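Local coordinates for restriction endonuclease EcoP15I, modification subunit (PDB 4ZCF), which methylates the N6 of one adenine in the DNA site 5'-CAGCAG-3' as a homodimeric S-adenosyl-L-methionine-dependent methyltransferase and joins the Res subunit in DNA restriction, at the interface of chains A and B. Coordinates in Å, arbitrary orientation; residue numbers count along the deposited sequence, not the author numbering. Chains: chain A/B, Restriction endonuclease EcoP15I, modification subunit.

Contact 1: the interface of chains A and B. Residues chain A 53-54; chain B 59-64, 156, 159-160.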
# COMPACT_ATOMS: atom_id res chain seq x y z
N LYS A 53 12.65 5.17 23.78
CA LYS A 53 13.31 5.80 22.63
C LYS A 53 12.29 6.36 21.62
O LYS A 53 11.40 5.64 21.18
CB LYS A 53 14.27 4.83 21.95
N GLU A 54 12.39 7.66 21.31
CA GLU A 54 11.54 8.42 20.39
C GLU A 54 11.70 7.93 18.94
O GLU A 54 12.83 7.86 18.43
CB GLU A 54 11.97 9.87 20.47
CG GLU A 54 10.85 10.87 20.60
CD GLU A 54 11.40 12.24 20.91
OE1 GLU A 54 12.33 12.69 20.19
OE2 GLU A 54 10.95 12.83 21.92
N ASN B 59 3.95 9.51 17.77
CA ASN B 59 5.25 9.87 18.24
C ASN B 59 6.07 10.07 16.96
O ASN B 59 5.77 9.46 15.92
CB ASN B 59 5.83 8.76 19.11
CG ASN B 59 7.10 9.13 19.85
OD1 ASN B 59 7.43 10.30 20.07
ND2 ASN B 59 7.83 8.11 20.25
N TRP B 60 7.05 10.98 17.03
CA TRP B 60 7.96 11.26 15.94
C TRP B 60 9.31 11.59 16.52
O TRP B 60 9.39 11.94 17.70
CB TRP B 60 7.41 12.35 14.99
CG TRP B 60 7.47 13.76 15.48
CD1 TRP B 60 8.51 14.63 15.34
CD2 TRP B 60 6.44 14.46 16.18
NE1 TRP B 60 8.18 15.85 15.91
CE2 TRP B 60 6.92 15.76 16.45
CE3 TRP B 60 5.16 14.09 16.65
CZ2 TRP B 60 6.15 16.72 17.10
CZ3 TRP B 60 4.39 15.05 17.30
CH2 TRP B 60 4.89 16.35 17.52
N LEU B 61 10.36 11.48 15.69
CA LEU B 61 11.73 11.82 16.05
C LEU B 61 11.91 13.36 16.02
O LEU B 61 11.80 13.99 14.97
CB LEU B 61 12.69 11.10 15.12
CG LEU B 61 14.16 11.10 15.49
CD1 LEU B 61 14.39 10.51 16.86
CD2 LEU B 61 14.98 10.42 14.40
N GLY B 62 12.10 13.94 17.21
CA GLY B 62 12.21 15.37 17.41
C GLY B 62 11.01 15.93 18.17
O GLY B 62 10.87 17.14 18.30
N LYS B 63 10.16 15.04 18.71
CA LYS B 63 9.01 15.50 19.48
C LYS B 63 9.39 16.36 20.73
O LYS B 63 8.82 17.45 20.90
CB LYS B 63 8.03 14.36 19.80
CG LYS B 63 6.72 14.86 20.39
CD LYS B 63 5.72 13.75 20.69
CE LYS B 63 4.43 14.32 21.24
NZ LYS B 63 3.24 13.49 20.90
N SER B 64 10.36 15.88 21.55
CA SER B 64 10.82 16.60 22.76
C SER B 64 11.62 17.85 22.41
O SER B 64 11.58 18.84 23.15
CB SER B 64 11.60 15.67 23.70
OG SER B 64 12.61 14.91 23.06
N GLU B 156 20.36 9.33 22.99
CA GLU B 156 19.09 9.76 22.40
C GLU B 156 19.24 11.22 21.92
O GLU B 156 18.82 11.54 20.80
CB GLU B 156 17.92 9.63 23.41
CG GLU B 156 16.58 10.15 22.91
CD GLU B 156 15.55 9.13 22.44
OE1 GLU B 156 15.92 8.20 21.69
OE2 GLU B 156 14.36 9.29 22.81
N ARG B 159 21.41 11.27 18.73
CA ARG B 159 20.58 10.78 17.63
C ARG B 159 19.72 11.91 17.02
O ARG B 159 19.64 12.02 15.79
CB ARG B 159 19.71 9.59 18.10
CG ARG B 159 18.54 9.25 17.16
CD ARG B 159 18.14 7.80 17.23
NE ARG B 159 17.21 7.52 18.33
CZ ARG B 159 15.93 7.21 18.17
NH1 ARG B 159 15.40 7.16 16.96
NH2 ARG B 159 15.17 6.96 19.23
N ILE B 160 19.11 12.74 17.91
CA ILE B 160 18.25 13.87 17.55
C ILE B 160 18.98 15.00 16.83
O ILE B 160 18.44 15.54 15.85
CB ILE B 160 17.30 14.30 18.71
CG1 ILE B 160 16.17 13.26 18.87
CG2 ILE B 160 16.70 15.71 18.52
CD1 ILE B 160 15.75 13.00 20.30

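Contact 2: the interface of chains A and B. Residues chain A 43-46; chain B 14, 18.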
# COMPACT_ATOMS: atom_id res chain seq x y z
N ILE A 43 3.55 14.71 30.88
CA ILE A 43 4.06 16.10 30.88
C ILE A 43 4.79 16.38 32.20
O ILE A 43 5.91 16.88 32.20
CB ILE A 43 2.94 17.15 30.56
CG1 ILE A 43 2.52 17.09 29.06
CG2 ILE A 43 3.36 18.59 30.97
CD1 ILE A 43 1.22 17.73 28.70
N ILE A 44 4.16 16.00 33.33
CA ILE A 44 4.73 16.15 34.67
C ILE A 44 6.11 15.43 34.83
O ILE A 44 6.95 15.90 35.60
CB ILE A 44 3.67 15.80 35.74
CG1 ILE A 44 2.53 16.82 35.71
CG2 ILE A 44 4.29 15.69 37.14
CD1 ILE A 44 1.23 16.34 36.31
N ARG A 45 6.35 14.34 34.06
CA ARG A 45 7.60 13.55 34.09
C ARG A 45 8.67 14.06 33.11
O ARG A 45 8.50 13.99 31.88
CB ARG A 45 7.32 12.05 33.87
CG ARG A 45 6.22 11.46 34.76
CD ARG A 45 6.02 9.96 34.56
NE ARG A 45 5.90 9.57 33.15
CZ ARG A 45 4.79 9.10 32.57
NH1 ARG A 45 3.68 8.95 33.29
NH2 ARG A 45 4.79 8.78 31.29
N ALA A 46 9.79 14.56 33.66
CA ALA A 46 10.96 15.09 32.94
C ALA A 46 12.22 14.26 33.28
O ALA A 46 13.28 14.82 33.58
CB ALA A 46 11.16 16.56 33.30
N ASN B 14 9.11 21.13 29.42
CA ASN B 14 7.98 21.20 30.36
C ASN B 14 8.07 22.34 31.42
O ASN B 14 7.12 22.51 32.20
CB ASN B 14 7.68 19.84 31.00
CG ASN B 14 8.73 19.35 31.97
OD1 ASN B 14 9.91 19.70 31.89
ND2 ASN B 14 8.31 18.48 32.89
N LEU B 18 4.99 22.82 33.58
CA LEU B 18 5.14 22.42 34.98
C LEU B 18 4.98 23.61 35.94
O LEU B 18 4.59 23.39 37.08
CB LEU B 18 6.50 21.74 35.19
CG LEU B 18 6.58 20.71 36.32
CD1 LEU B 18 6.15 19.33 35.83
CD2 LEU B 18 7.98 20.63 36.88

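Contact 1: the interface of chains A and B
A:Glu54 reaches into chain B with its carboxylate facing the turn that leads into helix 63-71, and this end of the contact is the tightly packed one. OE2 of A:Glu54 accepts two hydrogen bonds from B:Ser64: the hydroxyl OG approaches on the syn side, 2.9 Å away and near the carboxylate plane, whereas the backbone N comes from above that plane. OE1 of A:Glu54 takes a bond from the backbone N of B:Gly62 at 3.2 Å, again from above the plane, and the CD1 methyl of B:Ile160 packs against the same oxygen at 3.4 Å. Backbone N-H groups at the start of a helix would favour a charged carboxylate here. The chain of A:Glu54 is extended beyond CG (chi2 170°), which carries the acid past B:Asn59; the two side chains cross at about a right angle, with OD1 of B:Asn59 3.5 Å from CG of A:Glu54.

The backbone of A:Glu54 is gripped from helix 154-165. The backbone N of A:Glu54 lies 3.0 Å from OE2 of B:Glu156 and points its hydrogen almost straight (172° at H) at the syn lone pair. Its carbonyl O accepts from NH2 of B:Arg159, a more bent bond with the donor tilted from the carbonyl plane. A salt bridge within chain B, NH2 of B:Arg159 to OE1 of B:Glu156 at 2.9 Å, fixes these two partners together.

The looser side lies at A:Lys53, whose side chain is modelled incompletely and whose CB stands 3.6 Å from NH2 of B:Arg159. The site plugs an acidic side chain of one Mod subunit into the other and so probably helps to hold the homodimer together.

Contact 2: the interface of chains A and B
B:Asn14, the residue with most surface buried here (60 Å²), points its side-chain amide at the last turn of helix 37-44 of chain A. ND2 of B:Asn14 donates a hydrogen bond to the backbone O of A:Ile43, 3.0 Å away. The donor lies nearly along the C=O axis, at a C=O...N angle of 163°, although the acceptor is tilted out of the amide plane and the bond is moderately bent. CG of B:Asn14 sits between its own backbone N and carbonyl carbon (chi1 69°), a setting that brings the amide forward to this carbonyl.

A:Ala46, just beyond the helix, sets its methyl against the same amide. CB of A:Ala46 lies 3.5 Å from ND2 and 3.7 Å from OD1 of B:Asn14, so it touches both branches and flanks the group on its way to A:Ile43.

B:Leu18, with 35 Å² hidden, adds an apolar contact one turn further along its own chain. CD1 of B:Leu18 is the branch that touches, 3.7 Å from CA of A:Ile44 and near that residue's carbonyl O. The methyl meets the helix backbone rather than the side chain of A:Ile44.

The patch is small, a polar link from an asparagine amide with shallow apolar packing beside it. It sits where the C-terminal end of helix 37-44 of one subunit meets the start of helix 15-24 of the other, in the N-terminal segments of the two chains.

The C-alpha centres of contact 1 and contact 2 are about 16 Å apart, and no residue is common to both. On chain A they lie close in sequence, although the chain just before A:Lys53 is not modelled: contact 2 uses the end of helix 37-44 and contact 1 the loop shortly before strand 57-60. Chain B answers with separate elements, its N-terminal helix 15-24 at one and helices 63-71 and 154-165 at the other. The N-terminal segment of one Mod subunit is held at two points against its partner, contact 1 being rich in polar bonds and contact 2 slighter, which probably helps to stabilise the dimer.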